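Local coordinates for GrpB family protein (Enterococcus faecalis, PDB 2NRK) that is of unknown function but belongs to the conserved GrpB (UPF0157) family and packs here as a two-fold symmetric pair of chains, at the interface of chains A and B. Sequence-based numbering; all coordinates share one arbitrary frame. Chains: chain A/B, Hypothetical protein GrpB.

The interface of chains A and B. Residues chain A 59, 108, 111, 114-115, 118; chain B 115, 172.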
ATOM      1  N   ILE A  59      12.365   2.988   3.266  1.00 22.58           N
ATOM      2  CA  ILE A  59      11.886   2.508   1.970  1.00 22.41           C
ATOM      3  C   ILE A  59      12.889   2.967   0.930  1.00 22.64           C
ATOM      4  O   ILE A  59      13.200   4.168   0.853  1.00 23.34           O
ATOM      5  CB  ILE A  59      10.477   3.094   1.672  1.00 22.15           C
ATOM      6  CG1 ILE A  59       9.522   2.707   2.803  1.00 22.29           C
ATOM      7  CG2 ILE A  59      10.023   2.602   0.321  1.00 23.13           C
ATOM      8  CD1 ILE A  59       8.174   3.464   2.695  1.00 23.11           C
ATOM      9  N   PHE A 108      10.798  -0.451  -2.358  1.00 22.47           N
ATOM     10  CA  PHE A 108       9.525   0.228  -2.583  1.00 21.67           C
ATOM     11  C   PHE A 108       8.347  -0.686  -3.046  1.00 22.14           C
ATOM     12  O   PHE A 108       7.171  -0.314  -2.914  1.00 22.97           O
ATOM     13  CB  PHE A 108       9.697   1.304  -3.670  1.00 21.93           C
ATOM     14  CG  PHE A 108       9.838   0.727  -5.037  1.00 22.02           C
ATOM     15  CD1 PHE A 108      11.074   0.241  -5.461  1.00 21.73           C
ATOM     16  CD2 PHE A 108       8.735   0.629  -5.889  1.00 22.18           C
ATOM     17  CE1 PHE A 108      11.227  -0.320  -6.718  1.00 20.92           C
ATOM     18  CE2 PHE A 108       8.863   0.058  -7.156  1.00 19.54           C
ATOM     19  CZ  PHE A 108      10.109  -0.419  -7.579  1.00 20.43           C
ATOM     20  N   THR A 111       5.033  -3.953  -0.962  1.00 22.20           N
ATOM     21  CA  THR A 111       3.867  -3.236  -0.409  1.00 23.42           C
ATOM     22  C   THR A 111       3.275  -3.934   0.805  1.00 24.02           C
ATOM     23  O   THR A 111       2.753  -3.270   1.700  1.00 22.56           O
ATOM     24  CB  THR A 111       2.794  -3.008  -1.455  1.00 24.25           C
ATOM     25  OG1 THR A 111       2.260  -4.271  -1.905  1.00 24.08           O
ATOM     26  CG2 THR A 111       3.401  -2.238  -2.662  1.00 22.64           C
ATOM     27  N   ILE A 114       5.498  -3.005   3.847  1.00 23.62           N
ATOM     28  CA  ILE A 114       5.453  -1.559   4.113  1.00 22.87           C
ATOM     29  C   ILE A 114       4.110  -1.151   4.700  1.00 23.73           C
ATOM     30  O   ILE A 114       4.041  -0.466   5.722  1.00 22.15           O
ATOM     31  CB  ILE A 114       5.787  -0.741   2.834  1.00 22.14           C
ATOM     32  CG1 ILE A 114       7.242  -1.045   2.399  1.00 22.07           C
ATOM     33  CG2 ILE A 114       5.555   0.772   3.088  1.00 22.51           C
ATOM     34  CD1 ILE A 114       7.580  -0.582   0.946  1.00 23.68           C
ATOM     35  N   LEU A 115       3.025  -1.580   4.052  1.00 22.42           N
ATOM     36  CA  LEU A 115       1.675  -1.277   4.603  1.00 22.37           C
ATOM     37  C   LEU A 115       1.373  -1.961   5.915  1.00 22.27           C
ATOM     38  O   LEU A 115       0.656  -1.393   6.733  1.00 23.29           O
ATOM     39  CB  LEU A 115       0.546  -1.531   3.588  1.00 23.32           C
ATOM     40  CG  LEU A 115       0.535  -0.543   2.423  1.00 23.15           C
ATOM     41  CD1 LEU A 115      -0.743  -0.768   1.624  1.00 24.53           C
ATOM     42  CD2 LEU A 115       0.570   0.958   2.861  1.00 24.73           C
ATOM     43  N   LEU A 118       2.834   0.582   8.306  1.00 23.10           N
ATOM     44  CA  LEU A 118       2.224   1.913   8.312  1.00 22.48           C
ATOM     45  C   LEU A 118       0.753   1.839   8.717  1.00 22.43           C
ATOM     46  O   LEU A 118       0.280   2.691   9.462  1.00 22.01           O
ATOM     47  CB  LEU A 118       2.343   2.609   6.936  1.00 23.10           C
ATOM     48  CG  LEU A 118       3.786   2.946   6.557  1.00 23.66           C
ATOM     49  CD1 LEU A 118       3.802   3.431   5.073  1.00 25.29           C
ATOM     50  CD2 LEU A 118       4.369   4.016   7.503  1.00 24.84           C
TER
ATOM     51  N   LEU B 115      -2.310  -1.028  -4.655  1.00 22.42           N
ATOM     52  CA  LEU B 115      -1.349   0.087  -4.879  1.00 22.37           C
ATOM     53  C   LEU B 115      -0.902   0.244  -6.312  1.00 22.27           C
ATOM     54  O   LEU B 115      -0.649   1.366  -6.740  1.00 23.29           O
ATOM     55  CB  LEU B 115      -0.133   0.024  -3.937  1.00 23.32           C
ATOM     56  CG  LEU B 115      -0.473   0.314  -2.476  1.00 23.15           C
ATOM     57  CD1 LEU B 115       0.835   0.434  -1.701  1.00 24.53           C
ATOM     58  CD2 LEU B 115      -1.282   1.635  -2.261  1.00 24.73           C
ATOM     59  N   TRP B 172       5.498   6.558  -1.831  1.00 22.58           N
ATOM     60  CA  TRP B 172       6.021   6.543  -0.444  1.00 23.35           C
ATOM     61  C   TRP B 172       6.662   7.859  -0.023  1.00 23.33           C
ATOM     62  O   TRP B 172       6.925   8.071   1.156  1.00 23.22           O
ATOM     63  CB  TRP B 172       7.079   5.426  -0.287  1.00 22.39           C
ATOM     64  CG  TRP B 172       6.560   4.118  -0.655  1.00 22.14           C
ATOM     65  CD1 TRP B 172       7.022   3.302  -1.652  1.00 22.12           C
ATOM     66  CD2 TRP B 172       5.430   3.441  -0.073  1.00 21.73           C
ATOM     67  NE1 TRP B 172       6.284   2.164  -1.705  1.00 21.49           N
ATOM     68  CE2 TRP B 172       5.282   2.216  -0.760  1.00 22.38           C
ATOM     69  CE3 TRP B 172       4.525   3.756   0.964  1.00 21.48           C
ATOM     70  CZ2 TRP B 172       4.263   1.297  -0.465  1.00 22.79           C
ATOM     71  CZ3 TRP B 172       3.500   2.827   1.268  1.00 20.81           C
ATOM     72  CH2 TRP B 172       3.380   1.613   0.568  1.00 22.47           C
TER
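B:Trp172, near the C-terminus of its chain and just past helix 157-171 (phi/psi -87/-14°), pushes its indole into a pocket of chain A, where the loop residue A:Phe108 and helix 111-126 present backbone and side chains to it. The indole NE1 donates a hydrogen bond of 2.9 Å to the backbone O of A:Phe108. It meets an oxygen lone pair in the carbonyl plane, although the oxygen lies somewhat out of the indole plane. This bond satisfies the indole's polar N-H within an otherwise apolar pocket and should fix the rotation of the ring. One indole face is covered by two isoleucines: A:Ile114 sets CG2 over the six-membered ring, 3.5 Å from its centroid, as a CH-pi contact, while A:Ile59 brings CD1 over the same face nearer the pyrrole part. In A:Ile114 (chi1 -64°, measured to CG1) the CG2 branch stands anti to the backbone N, which points it at the ring, and CD1 at the end of the other branch approaches the five-membered ring at NE1 and CE2. A:Leu115 meets the ring edge in plane, its CD2 3.7 Å from CH2 of B:Trp172, and A:Leu118 CD1 adds a looser contact at CZ3. The other branch of A:Leu115 turns to its symmetry mate, B:Leu115, the two CD1 methyls meeting tip to tip at 3.9 Å. B:Leu115 CD1 also slides past CG2 of A:Thr111. The pocket thus lies between strand 54-60, the loop after strand 101-107 and the first turns of helix 111-126; its twin receives A:Trp172, a reciprocal exchange of C-terminal tails that may stabilise a dimer.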